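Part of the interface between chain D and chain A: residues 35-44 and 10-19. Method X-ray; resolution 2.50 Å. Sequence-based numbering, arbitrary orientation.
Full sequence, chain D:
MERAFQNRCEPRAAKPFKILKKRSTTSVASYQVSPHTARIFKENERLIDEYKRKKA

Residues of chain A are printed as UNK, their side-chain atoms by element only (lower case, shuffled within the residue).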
# COMPACT_ATOMS: atom_id res chain seq x y z
N PRO D 35 12.35 3.80 -14.55
CA PRO D 35 13.71 4.28 -14.75
C PRO D 35 14.21 5.21 -13.63
O PRO D 35 15.38 5.15 -13.21
CB PRO D 35 13.61 5.00 -16.08
CG PRO D 35 12.47 4.31 -16.79
CD PRO D 35 11.51 3.95 -15.76
N HIS D 36 13.30 6.04 -13.13
CA HIS D 36 13.62 7.03 -12.14
C HIS D 36 14.18 6.35 -10.92
O HIS D 36 15.26 6.71 -10.43
CB HIS D 36 12.37 7.81 -11.76
CG HIS D 36 12.63 8.93 -10.82
ND1 HIS D 36 12.64 8.75 -9.46
CD2 HIS D 36 12.90 10.23 -11.04
CE1 HIS D 36 12.94 9.90 -8.88
NE2 HIS D 36 13.10 10.82 -9.82
N THR D 37 13.45 5.36 -10.41
CA THR D 37 13.86 4.76 -9.17
C THR D 37 15.02 3.77 -9.45
O THR D 37 15.85 3.59 -8.58
CB THR D 37 12.69 4.24 -8.29
OG1 THR D 37 12.56 2.83 -8.38
CG2 THR D 37 11.44 4.87 -8.67
N ALA D 38 15.13 3.23 -10.67
CA ALA D 38 16.25 2.37 -11.02
C ALA D 38 17.56 3.15 -10.96
O ALA D 38 18.58 2.63 -10.48
CB ALA D 38 16.07 1.72 -12.39
N ARG D 39 17.53 4.40 -11.44
CA ARG D 39 18.68 5.32 -11.37
C ARG D 39 19.10 5.60 -9.92
O ARG D 39 20.29 5.56 -9.58
CB ARG D 39 18.26 6.65 -12.03
CG ARG D 39 19.33 7.72 -12.28
CD ARG D 39 18.72 8.96 -13.05
NE ARG D 39 17.85 8.55 -14.17
CZ ARG D 39 16.57 8.92 -14.36
NH1 ARG D 39 15.94 9.78 -13.55
NH2 ARG D 39 15.91 8.45 -15.41
N ILE D 40 18.11 5.87 -9.06
CA ILE D 40 18.36 6.14 -7.67
C ILE D 40 18.96 4.93 -6.99
O ILE D 40 19.93 5.06 -6.26
CB ILE D 40 17.08 6.54 -6.95
CG1 ILE D 40 16.62 7.92 -7.41
CG2 ILE D 40 17.33 6.63 -5.47
CD1 ILE D 40 15.19 8.20 -7.08
N PHE D 41 18.40 3.74 -7.22
CA PHE D 41 19.02 2.54 -6.64
C PHE D 41 20.44 2.34 -7.11
O PHE D 41 21.32 2.07 -6.28
CB PHE D 41 18.24 1.29 -6.95
CG PHE D 41 16.98 1.14 -6.17
CD1 PHE D 41 16.82 1.73 -4.92
CD2 PHE D 41 15.95 0.37 -6.65
CE1 PHE D 41 15.66 1.58 -4.21
CE2 PHE D 41 14.77 0.21 -5.92
CZ PHE D 41 14.63 0.82 -4.70
N LYS D 42 20.68 2.49 -8.42
CA LYS D 42 22.04 2.28 -8.97
C LYS D 42 23.05 3.27 -8.41
O LYS D 42 24.16 2.88 -8.03
CB LYS D 42 22.06 2.31 -10.50
CG LYS D 42 21.68 0.98 -11.15
CD LYS D 42 20.83 1.20 -12.39
CE LYS D 42 20.60 -0.07 -13.20
NZ LYS D 42 19.39 0.08 -14.09
N GLU D 43 22.66 4.55 -8.37
CA GLU D 43 23.56 5.59 -7.88
C GLU D 43 23.85 5.35 -6.39
O GLU D 43 24.99 5.45 -5.97
CB GLU D 43 23.02 6.99 -8.15
CG GLU D 43 23.42 7.64 -9.52
CD GLU D 43 23.74 6.64 -10.69
OE1 GLU D 43 24.95 6.29 -10.82
OE2 GLU D 43 22.82 6.23 -11.49
N ASN D 44 22.83 5.02 -5.61
CA ASN D 44 23.03 4.71 -4.20
C ASN D 44 24.12 3.67 -4.02
O ASN D 44 25.09 3.90 -3.33
CB ASN D 44 21.76 4.16 -3.54
CG ASN D 44 20.76 5.23 -3.15
OD1 ASN D 44 19.59 4.93 -2.89
ND2 ASN D 44 21.21 6.48 -3.09
N UNK A 10 22.91 15.80 -4.04
CA UNK A 10 21.72 15.63 -4.86
C UNK A 10 21.05 14.29 -4.63
O UNK A 10 19.86 14.25 -4.36
c UNK A 10 21.01 18.11 -6.50
c UNK A 10 22.26 17.26 -6.74
c UNK A 10 22.06 15.80 -6.34
o UNK A 10 19.88 17.56 -6.57
o UNK A 10 21.16 19.33 -6.23
N UNK A 11 21.81 13.20 -4.69
CA UNK A 11 21.24 11.87 -4.49
C UNK A 11 20.57 11.75 -3.11
O UNK A 11 19.59 11.02 -2.96
c UNK A 11 21.58 9.39 -4.58
c UNK A 11 23.27 10.85 -3.48
c UNK A 11 22.45 8.22 -4.81
c UNK A 11 22.28 10.75 -4.61
N UNK A 12 21.12 12.44 -2.12
CA UNK A 12 20.61 12.45 -0.77
C UNK A 12 19.24 13.15 -0.70
O UNK A 12 18.32 12.66 -0.05
c UNK A 12 23.12 13.56 2.00
c UNK A 12 22.17 11.28 1.57
c UNK A 12 21.61 13.19 0.11
c UNK A 12 21.91 12.77 1.53
N UNK A 13 19.13 14.28 -1.39
CA UNK A 13 17.86 14.99 -1.54
C UNK A 13 16.86 14.11 -2.29
O UNK A 13 15.67 14.11 -1.98
o UNK A 13 18.31 19.87 -1.95
c UNK A 13 18.01 17.56 -1.31
c UNK A 13 18.05 16.34 -2.26
c UNK A 13 18.85 18.75 -1.78
o UNK A 13 20.08 18.57 -1.94
N UNK A 14 17.35 13.35 -3.28
CA UNK A 14 16.45 12.45 -4.03
C UNK A 14 15.94 11.32 -3.14
O UNK A 14 14.78 11.00 -3.18
o UNK A 14 18.32 11.59 -7.72
o UNK A 14 16.56 12.29 -8.85
c UNK A 14 17.13 11.87 -5.26
c UNK A 14 16.27 11.90 -6.53
c UNK A 14 17.11 11.92 -7.79
N UNK A 15 16.83 10.72 -2.34
CA UNK A 15 16.41 9.66 -1.38
C UNK A 15 15.42 10.23 -0.38
O UNK A 15 14.36 9.67 -0.18
n UNK A 15 17.57 6.99 -1.84
c UNK A 15 17.61 9.08 -0.62
c UNK A 15 18.32 8.00 -1.42
o UNK A 15 19.52 8.10 -1.69
N UNK A 16 15.75 11.39 0.17
CA UNK A 16 14.91 12.05 1.14
C UNK A 16 13.52 12.38 0.60
O UNK A 16 12.52 12.11 1.25
c UNK A 16 15.60 13.32 1.63
o UNK A 16 14.87 13.04 3.85
n UNK A 16 14.72 15.10 2.99
c UNK A 16 15.04 13.81 2.92
N UNK A 17 13.48 12.96 -0.60
CA UNK A 17 12.24 13.26 -1.29
C UNK A 17 11.42 12.00 -1.51
O UNK A 17 10.24 11.98 -1.18
c UNK A 17 12.52 13.97 -2.60
c UNK A 17 11.35 14.06 -3.60
o UNK A 17 12.17 14.77 -5.74
c UNK A 17 11.85 13.79 -5.03
o UNK A 17 11.97 12.60 -5.43
N UNK A 18 12.03 10.94 -2.05
CA UNK A 18 11.34 9.66 -2.26
C UNK A 18 10.69 9.13 -0.97
O UNK A 18 9.56 8.64 -1.00
c UNK A 18 12.84 8.76 -4.17
se UNK A 18 11.58 8.03 -5.46
c UNK A 18 12.34 8.60 -2.74
c UNK A 18 11.65 6.12 -5.11
N UNK A 19 11.41 9.18 0.14
CA UNK A 19 10.93 8.57 1.38
C UNK A 19 9.79 9.37 1.99
O UNK A 19 8.84 8.80 2.50
c UNK A 19 12.04 8.45 2.41
c UNK A 19 12.41 5.93 2.52
c UNK A 19 14.37 7.54 3.00
c UNK A 19 13.06 7.31 2.21

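Position 10 has three side-chain carbons, the third carrying two oxygens. That is a carboxylate on a two-carbon stem, so the residue is glutamate, E10(A). It makes no contact with the chain D helix.

Position 11 has four carbons, forked at the first, with one arm two carbons long. It points toward chain D, and the longer arm packs by E43(D). This is isoleucine, I11(A). Its CD1 lies 3.6 Å from CB of E43(D). The same methyl is modelled too close to the amide of N44(D), so that approach carries no weight.

Position 12 has four carbons forked at the second, as in leucine. L12(A) points away and makes no contact here.

Position 13 again has three carbons ending in two oxygens. It is glutamate, E13(A), out of reach of chain D.

Position 14 shows the same pattern, but points toward chain D. Its stem packs on I40(D), and its carboxylate approaches the ring of H36(D). It is glutamate, E14(A). CG lies 3.9 Å from CD1 of I40(D), and OE2 lies 3.9 Å from NE2 of H36(D), too far for a hydrogen bond.

Position 15 has two carbons, the second carrying one oxygen and one nitrogen. This short amide, facing that of N44(D), is asparagine, N15(A). Its ND2 donates to OD1 of N44(D) at 3.1 Å. In return, ND2 of N44(D) donates to OD1 of N15(A) at 2.7 Å, although the place of that donor is less certain.

Position 16 has the same composition and is also asparagine, N16(A). It does not reach chain D.

Position 17 has three carbons, the third with two oxygens. One of these oxygens comes near H36(D), its only neighbour here. It is glutamate, E17(A), with OE2 4.5 Å from CE1 of H36(D).

Position 18 has an unbranched chain of two carbons, selenium and one carbon. The selenium lies at the edge of the H36(D) ring, and carbons of the chain come near T37(D) and I40(D). The selenium marks selenomethionine, M18(A). Its SE is 4.1 Å from CE1 of H36(D). Its CE reaches CG2 of T37(D) at 3.8 Å, and its CG meets CD1 of I40(D) at 3.8 Å.

Position 19 has four carbons forked at the second. It is leucine, L19(A), out of reach.

The contact joins two helices whose directions differ by 127°. Residues 11, 14, 15 and 18 supply most of the area that this stretch of chain A buries here, because the helical repeat brings them onto one side. I40(D) packs against this row. The paired amides of N44(D) and N15(A) satisfy each other beside the apolar packing, and M18(A) extends the contact to H36(D) and T37(D).

Chain A, residues 10-19: EILEENNEML
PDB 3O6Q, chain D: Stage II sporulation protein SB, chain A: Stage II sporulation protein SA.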